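Local coordinates for gamma-glutamyltranspeptidase (Ggt) (Helicobacter pylori 26695, PDB 5BPK), which transfers or hydrolyses the gamma-glutamyl group of glutathione and related gamma-glutamyl compounds, as an N-terminal nucleophile hydrolase built from a large and a small subunit, at the interface of chains A and B. Sequence-based numbering; all coordinates share one arbitrary frame. Chains: chain A, Gamma-glutamyltranspeptidase (Ggt); chain B, Gamma-glutamyltranspeptidase (Ggt).

All three contacts join the large subunit, chain A, to the small subunit, chain B, the two products of self-cleavage of one gamma-glutamyltranspeptidase precursor. Contact 1 and contact 2 are neighbours, their C-alpha centres about 6 Å apart, and share A:Arg320, B:Met126 and B:Asp131; helix 309-329 and the segment that includes A:Val361 and A:Ser364 supply the chain A side of this polar seam. Contact 3 lies about 40 Å from contact 1 and 38 Å from contact 2, C-alpha centre to C-alpha centre, and is mostly apolar. The small subunit is thus held at widely separated points, which probably helps keep the composite active site in register.

Contact 1: the interface of chains A and B. Residues chain A 313, 316-317, 320, 361; chain B 126, 131, 153.
B:Tyr153, in the loop after helix 142-151 of the small subunit, pushes its phenol against helix 309-329 of the large subunit, at an interface within the mature Ntn-hydrolase. Its CB leads to a ring whose first atoms, CG and CD2, run beneath A:Val361. A chi1 of -59° turns the valine methyl CG1 onto the phenol face, over the ring centre in a CH-pi contact, 3.4 Å from CZ of B:Tyr153. On one side of the ring, NH2 of A:Arg320 comes beside the CE1 rim, the guanidinium and phenol planes 13° apart. CE2, on the other side, faces ND1 of A:His313. At the tip, the hydroxyl OH donates to the carboxylate oxygen OE2 of A:Glu317 at 2.6 Å, on its anti side, and shares a hydrogen bond of 2.8 Å with ND1 of A:His313, near the imidazole plane.

A:Glu317 is in turn fixed side-on by A:Arg320: NE reaches OE1, while NH2 uses the syn lone pair of OE2 at 2.8 Å. OE2 therefore accepts from both arginine and tyrosine, which should favour its charged form. NH1 of the same guanidinium forms a salt bridge of 2.8 Å with OD1 of B:Asp131, which lies in the guanidinium plane but is met from above its steeply turned carboxylate, 52° out of plane. SD of B:Met126 stands to one side of the guanidinium plane, offset toward the rim near NH1, and its methyl CE lies 3.8 Å from CZ of A:Arg320.

Contact 2: the interface of chains A and B. Residues chain A 320, 363-364, 367; chain B 126, 128-129, 131.
A:Ser364, at the start of the 3-10 helix 364-366, fits between B:Trp128 and B:Asp131 of the small-subunit loop, and here the packing is tight. Its hydroxyl OG donates to the backbone O of B:Trp128 at 2.6 Å, tilted 22° from the carbonyl plane. The chi1 of -66° puts OG on the same side as the serine's own backbone N, which lets the pair reach B:Trp128 and B:Asp131 together: N meets OD2 of B:Asp131 at 3.0 Å, from above the carboxylate plane. OG also accepts from NH1 of A:Arg320 at 3.0 Å, within the guanidinium plane. That NH1 thus ties the serine and the aspartate together, its bond to the latter completing a network in which OD1 and OD2 of B:Asp131 have different chain A partners. CB of A:Ser364 rests 3.4 Å from CD1 of B:Trp128, at the pyrrole side of the indole.

At the indole end the fit is looser. NE1 makes a weak, bent hydrogen bond to O of A:Ser364, and water 3, in the indole plane, links NE1 to that carbonyl and to O of A:Ile367. A:Ile367 itself comes no nearer than 4.0 Å, from CB to NE1 of B:Trp128. At the opposite, arginine-aspartate end, water 2 separately bridges NH2 of A:Arg320 and OD1 of B:Asp131. By fastening the C-terminal segment of the large subunit to this loop, the site probably helps hold the cleaved subunits together.

Contact 3: the interface of chains A and B. Residues chain A 82-83, 216, 231, 240; chain B 35-36.
B:Phe35 of the small subunit plugs into an apolar pocket of the large subunit, part of the interface between the subunits of this Ntn-hydrolase of the gamma-glutamyltranspeptidase family. Aliphatic contacts begin at its base: CG1 of A:Ile82 lies 3.6 Å from CB of B:Phe35, to one side of the ring plane, and CD1 of the same isoleucine lies over the same face, toward the rim near CD2. With chi1 at 61°, CG1 of A:Ile82 stands between its backbone N and carbonyl carbon, directed at the phenylalanine, and the two side chains cross at about a right angle. A:Gly83, without a side chain, lets the ring approach the backbone, CA meeting CD1 of B:Phe35 at 3.6 Å. From helix 234-246, CD1 of A:Ile240 meets the far edge of the ring in its plane, 3.9 Å from CZ of B:Phe35.

The aromatic contact involves A:Phe231 of helix 229-232. Its CE1 stands 3.7 Å from CZ of B:Phe35, above the CE2-CZ rim on the face that A:Ile82 also covers; the ring planes are inclined by about 43°.

Polar bridging passes through water 4, which links the backbone N of A:Gly83, at 2.9 Å from the water O, to the carbonyl O of B:Leu36, at 2.7 Å from the same water.

Contact 1: the interface of chains A and B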
# COMPACT_ATOMS: atom_id res chain seq x y z
N HIS A 313 -15.73 -15.30 -12.55
CA HIS A 313 -16.52 -14.46 -13.46
C HIS A 313 -17.27 -13.35 -12.73
O HIS A 313 -17.19 -12.17 -13.10
CB HIS A 313 -17.48 -15.34 -14.28
CG HIS A 313 -18.40 -14.58 -15.18
ND1 HIS A 313 -17.97 -13.55 -15.99
CD2 HIS A 313 -19.73 -14.72 -15.42
CE1 HIS A 313 -18.99 -13.09 -16.69
NE2 HIS A 313 -20.07 -13.78 -16.37
N ALA A 316 -14.69 -10.88 -11.35
CA ALA A 316 -14.00 -10.15 -12.41
C ALA A 316 -14.90 -9.09 -13.04
O ALA A 316 -14.43 -8.01 -13.39
CB ALA A 316 -13.46 -11.12 -13.48
N GLU A 317 -16.18 -9.41 -13.25
CA GLU A 317 -17.10 -8.39 -13.77
C GLU A 317 -17.33 -7.25 -12.76
O GLU A 317 -17.45 -6.08 -13.15
CB GLU A 317 -18.41 -9.01 -14.23
CG GLU A 317 -18.25 -9.97 -15.41
CD GLU A 317 -17.50 -9.33 -16.58
OE1 GLU A 317 -18.09 -8.44 -17.22
OE2 GLU A 317 -16.33 -9.69 -16.83
N ARG A 320 -14.24 -5.10 -13.01
CA ARG A 320 -14.27 -4.33 -14.24
C ARG A 320 -15.03 -3.03 -14.04
O ARG A 320 -14.54 -1.97 -14.43
CB ARG A 320 -14.92 -5.13 -15.35
CG ARG A 320 -14.77 -4.56 -16.74
CD ARG A 320 -15.74 -5.21 -17.71
NE ARG A 320 -15.57 -6.66 -17.86
CZ ARG A 320 -14.68 -7.23 -18.67
NH1 ARG A 320 -13.83 -6.50 -19.39
NH2 ARG A 320 -14.65 -8.56 -18.79
N VAL A 361 -19.12 -11.98 -20.93
CA VAL A 361 -18.58 -10.79 -20.27
C VAL A 361 -19.19 -9.54 -20.89
O VAL A 361 -19.78 -9.58 -21.97
CB VAL A 361 -17.05 -10.74 -20.41
CG1 VAL A 361 -16.42 -11.98 -19.79
CG2 VAL A 361 -16.63 -10.61 -21.87
N MET B 126 -8.58 -8.20 -12.72
CA MET B 126 -9.20 -7.45 -13.81
C MET B 126 -9.26 -5.99 -13.38
O MET B 126 -9.80 -5.69 -12.32
CB MET B 126 -10.59 -8.02 -14.09
CG MET B 126 -11.56 -7.14 -14.86
SD MET B 126 -11.04 -6.66 -16.51
CE MET B 126 -11.25 -8.21 -17.41
N ASP B 131 -8.07 -4.57 -20.90
CA ASP B 131 -9.21 -5.48 -20.84
C ASP B 131 -8.68 -6.90 -20.96
O ASP B 131 -8.66 -7.51 -22.04
CB ASP B 131 -10.26 -5.13 -21.91
CG ASP B 131 -11.51 -5.98 -21.81
OD1 ASP B 131 -11.55 -6.93 -20.99
OD2 ASP B 131 -12.47 -5.69 -22.55
N TYR B 153 -13.13 -13.71 -21.87
CA TYR B 153 -11.93 -13.16 -21.23
C TYR B 153 -10.70 -13.40 -22.11
O TYR B 153 -10.56 -14.47 -22.71
CB TYR B 153 -11.71 -13.78 -19.84
CG TYR B 153 -12.74 -13.34 -18.82
CD1 TYR B 153 -12.74 -12.03 -18.34
CD2 TYR B 153 -13.70 -14.22 -18.34
CE1 TYR B 153 -13.69 -11.61 -17.42
CE2 TYR B 153 -14.67 -13.80 -17.40
CZ TYR B 153 -14.64 -12.49 -16.94
OH TYR B 153 -15.56 -12.04 -16.02
O HOH W 1 -13.30 -9.53 -21.27

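Contact 2: the interface of chains A and B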
# COMPACT_ATOMS: atom_id res chain seq x y z
N ARG A 320 -14.24 -5.10 -13.01
CA ARG A 320 -14.27 -4.33 -14.24
C ARG A 320 -15.03 -3.03 -14.04
O ARG A 320 -14.54 -1.97 -14.43
CB ARG A 320 -14.92 -5.13 -15.35
CG ARG A 320 -14.77 -4.56 -16.74
CD ARG A 320 -15.74 -5.21 -17.71
NE ARG A 320 -15.57 -6.66 -17.86
CZ ARG A 320 -14.68 -7.23 -18.67
NH1 ARG A 320 -13.83 -6.50 -19.39
NH2 ARG A 320 -14.65 -8.56 -18.79
N PRO A 363 -17.59 -6.40 -22.41
CA PRO A 363 -16.27 -5.85 -22.70
C PRO A 363 -16.09 -4.46 -22.10
O PRO A 363 -17.05 -3.70 -21.97
CB PRO A 363 -16.23 -5.78 -24.23
CG PRO A 363 -17.61 -5.93 -24.69
CD PRO A 363 -18.39 -6.63 -23.63
N SER A 364 -14.85 -4.13 -21.75
CA SER A 364 -14.53 -2.85 -21.16
C SER A 364 -14.96 -1.67 -22.04
O SER A 364 -15.35 -0.61 -21.53
CB SER A 364 -13.04 -2.77 -20.86
OG SER A 364 -12.71 -3.71 -19.86
N ILE A 367 -18.42 -0.54 -20.97
CA ILE A 367 -18.64 -0.15 -19.58
C ILE A 367 -18.77 1.36 -19.48
O ILE A 367 -18.01 2.10 -20.12
CB ILE A 367 -17.50 -0.64 -18.67
CG1 ILE A 367 -17.49 -2.17 -18.61
CG2 ILE A 367 -17.64 -0.04 -17.26
CD1 ILE A 367 -18.71 -2.78 -17.90
N MET B 126 -8.58 -8.20 -12.72
CA MET B 126 -9.20 -7.45 -13.81
C MET B 126 -9.26 -5.99 -13.38
O MET B 126 -9.80 -5.69 -12.32
CB MET B 126 -10.59 -8.02 -14.09
CG MET B 126 -11.56 -7.14 -14.86
SD MET B 126 -11.04 -6.66 -16.51
CE MET B 126 -11.25 -8.21 -17.41
N TRP B 128 -10.13 -3.47 -15.86
CA TRP B 128 -10.95 -2.81 -16.90
C TRP B 128 -10.09 -2.39 -18.10
O TRP B 128 -10.32 -2.86 -19.22
CB TRP B 128 -11.80 -1.69 -16.28
CG TRP B 128 -12.37 -0.64 -17.20
CD1 TRP B 128 -13.40 -0.79 -18.08
CD2 TRP B 128 -11.95 0.71 -17.28
NE1 TRP B 128 -13.65 0.41 -18.71
CE2 TRP B 128 -12.76 1.34 -18.25
CE3 TRP B 128 -10.95 1.46 -16.64
CZ2 TRP B 128 -12.60 2.69 -18.58
CZ3 TRP B 128 -10.80 2.79 -16.98
CH2 TRP B 128 -11.62 3.39 -17.94
N LEU B 129 -9.08 -1.55 -17.87
CA LEU B 129 -8.05 -1.28 -18.87
C LEU B 129 -6.70 -1.60 -18.24
O LEU B 129 -6.38 -1.07 -17.19
CB LEU B 129 -8.08 0.18 -19.34
CG LEU B 129 -9.28 0.65 -20.15
CD1 LEU B 129 -9.14 2.14 -20.48
CD2 LEU B 129 -9.45 -0.19 -21.42
N ASP B 131 -8.07 -4.57 -20.90
CA ASP B 131 -9.21 -5.48 -20.84
C ASP B 131 -8.68 -6.90 -20.96
O ASP B 131 -8.66 -7.51 -22.04
CB ASP B 131 -10.26 -5.13 -21.91
CG ASP B 131 -11.51 -5.98 -21.81
OD1 ASP B 131 -11.55 -6.93 -20.99
OD2 ASP B 131 -12.47 -5.69 -22.55
O HOH W 2 -13.30 -9.53 -21.27
O HOH W 3 -15.45 2.30 -20.29

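Contact 3: the interface of chains A and B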
# COMPACT_ATOMS: atom_id res chain seq x y z
N ILE A 82 11.35 6.72 4.97
CA ILE A 82 10.93 8.00 5.56
C ILE A 82 10.67 9.08 4.50
O ILE A 82 10.16 10.15 4.82
CB ILE A 82 11.93 8.52 6.62
CG1 ILE A 82 13.33 8.78 6.03
CG2 ILE A 82 12.03 7.53 7.78
CD1 ILE A 82 14.26 9.48 7.00
N GLY A 83 11.01 8.81 3.23
CA GLY A 83 10.80 9.79 2.15
C GLY A 83 9.50 9.69 1.37
O GLY A 83 9.35 10.36 0.34
N LEU A 216 21.54 8.24 6.96
CA LEU A 216 20.20 7.86 7.41
C LEU A 216 20.15 7.79 8.94
O LEU A 216 19.18 8.25 9.56
CB LEU A 216 19.75 6.53 6.79
CG LEU A 216 18.32 6.07 7.11
CD1 LEU A 216 17.28 7.12 6.72
CD2 LEU A 216 17.99 4.73 6.44
N PHE A 231 12.60 16.13 11.23
CA PHE A 231 12.51 15.87 9.80
C PHE A 231 11.97 17.09 9.05
O PHE A 231 12.53 17.47 8.01
CB PHE A 231 11.61 14.66 9.53
CG PHE A 231 11.51 14.28 8.07
CD1 PHE A 231 12.41 13.37 7.53
CD2 PHE A 231 10.52 14.80 7.25
CE1 PHE A 231 12.34 13.01 6.19
CE2 PHE A 231 10.45 14.44 5.89
CZ PHE A 231 11.35 13.54 5.37
N ILE A 240 16.76 19.13 2.56
CA ILE A 240 15.76 18.80 1.55
C ILE A 240 15.60 19.98 0.58
O ILE A 240 15.68 19.81 -0.62
CB ILE A 240 14.39 18.41 2.20
CG1 ILE A 240 14.55 17.11 2.99
CG2 ILE A 240 13.31 18.24 1.12
CD1 ILE A 240 13.38 16.79 3.89
N PHE B 35 18.09 9.29 2.71
CA PHE B 35 16.83 8.64 2.32
C PHE B 35 16.42 8.93 0.88
O PHE B 35 16.74 9.98 0.32
CB PHE B 35 15.70 8.99 3.31
CG PHE B 35 15.22 10.42 3.22
CD1 PHE B 35 14.21 10.78 2.34
CD2 PHE B 35 15.78 11.40 4.04
CE1 PHE B 35 13.76 12.09 2.27
CE2 PHE B 35 15.33 12.71 3.97
CZ PHE B 35 14.33 13.05 3.07
N LEU B 36 15.71 7.97 0.29
CA LEU B 36 15.18 8.10 -1.06
C LEU B 36 13.87 8.88 -1.08
O LEU B 36 13.01 8.71 -0.22
CB LEU B 36 14.92 6.72 -1.66
CG LEU B 36 16.15 5.98 -2.16
CD1 LEU B 36 15.90 4.48 -2.22
CD2 LEU B 36 16.61 6.52 -3.51
O HOH W 4 12.78 6.92 1.83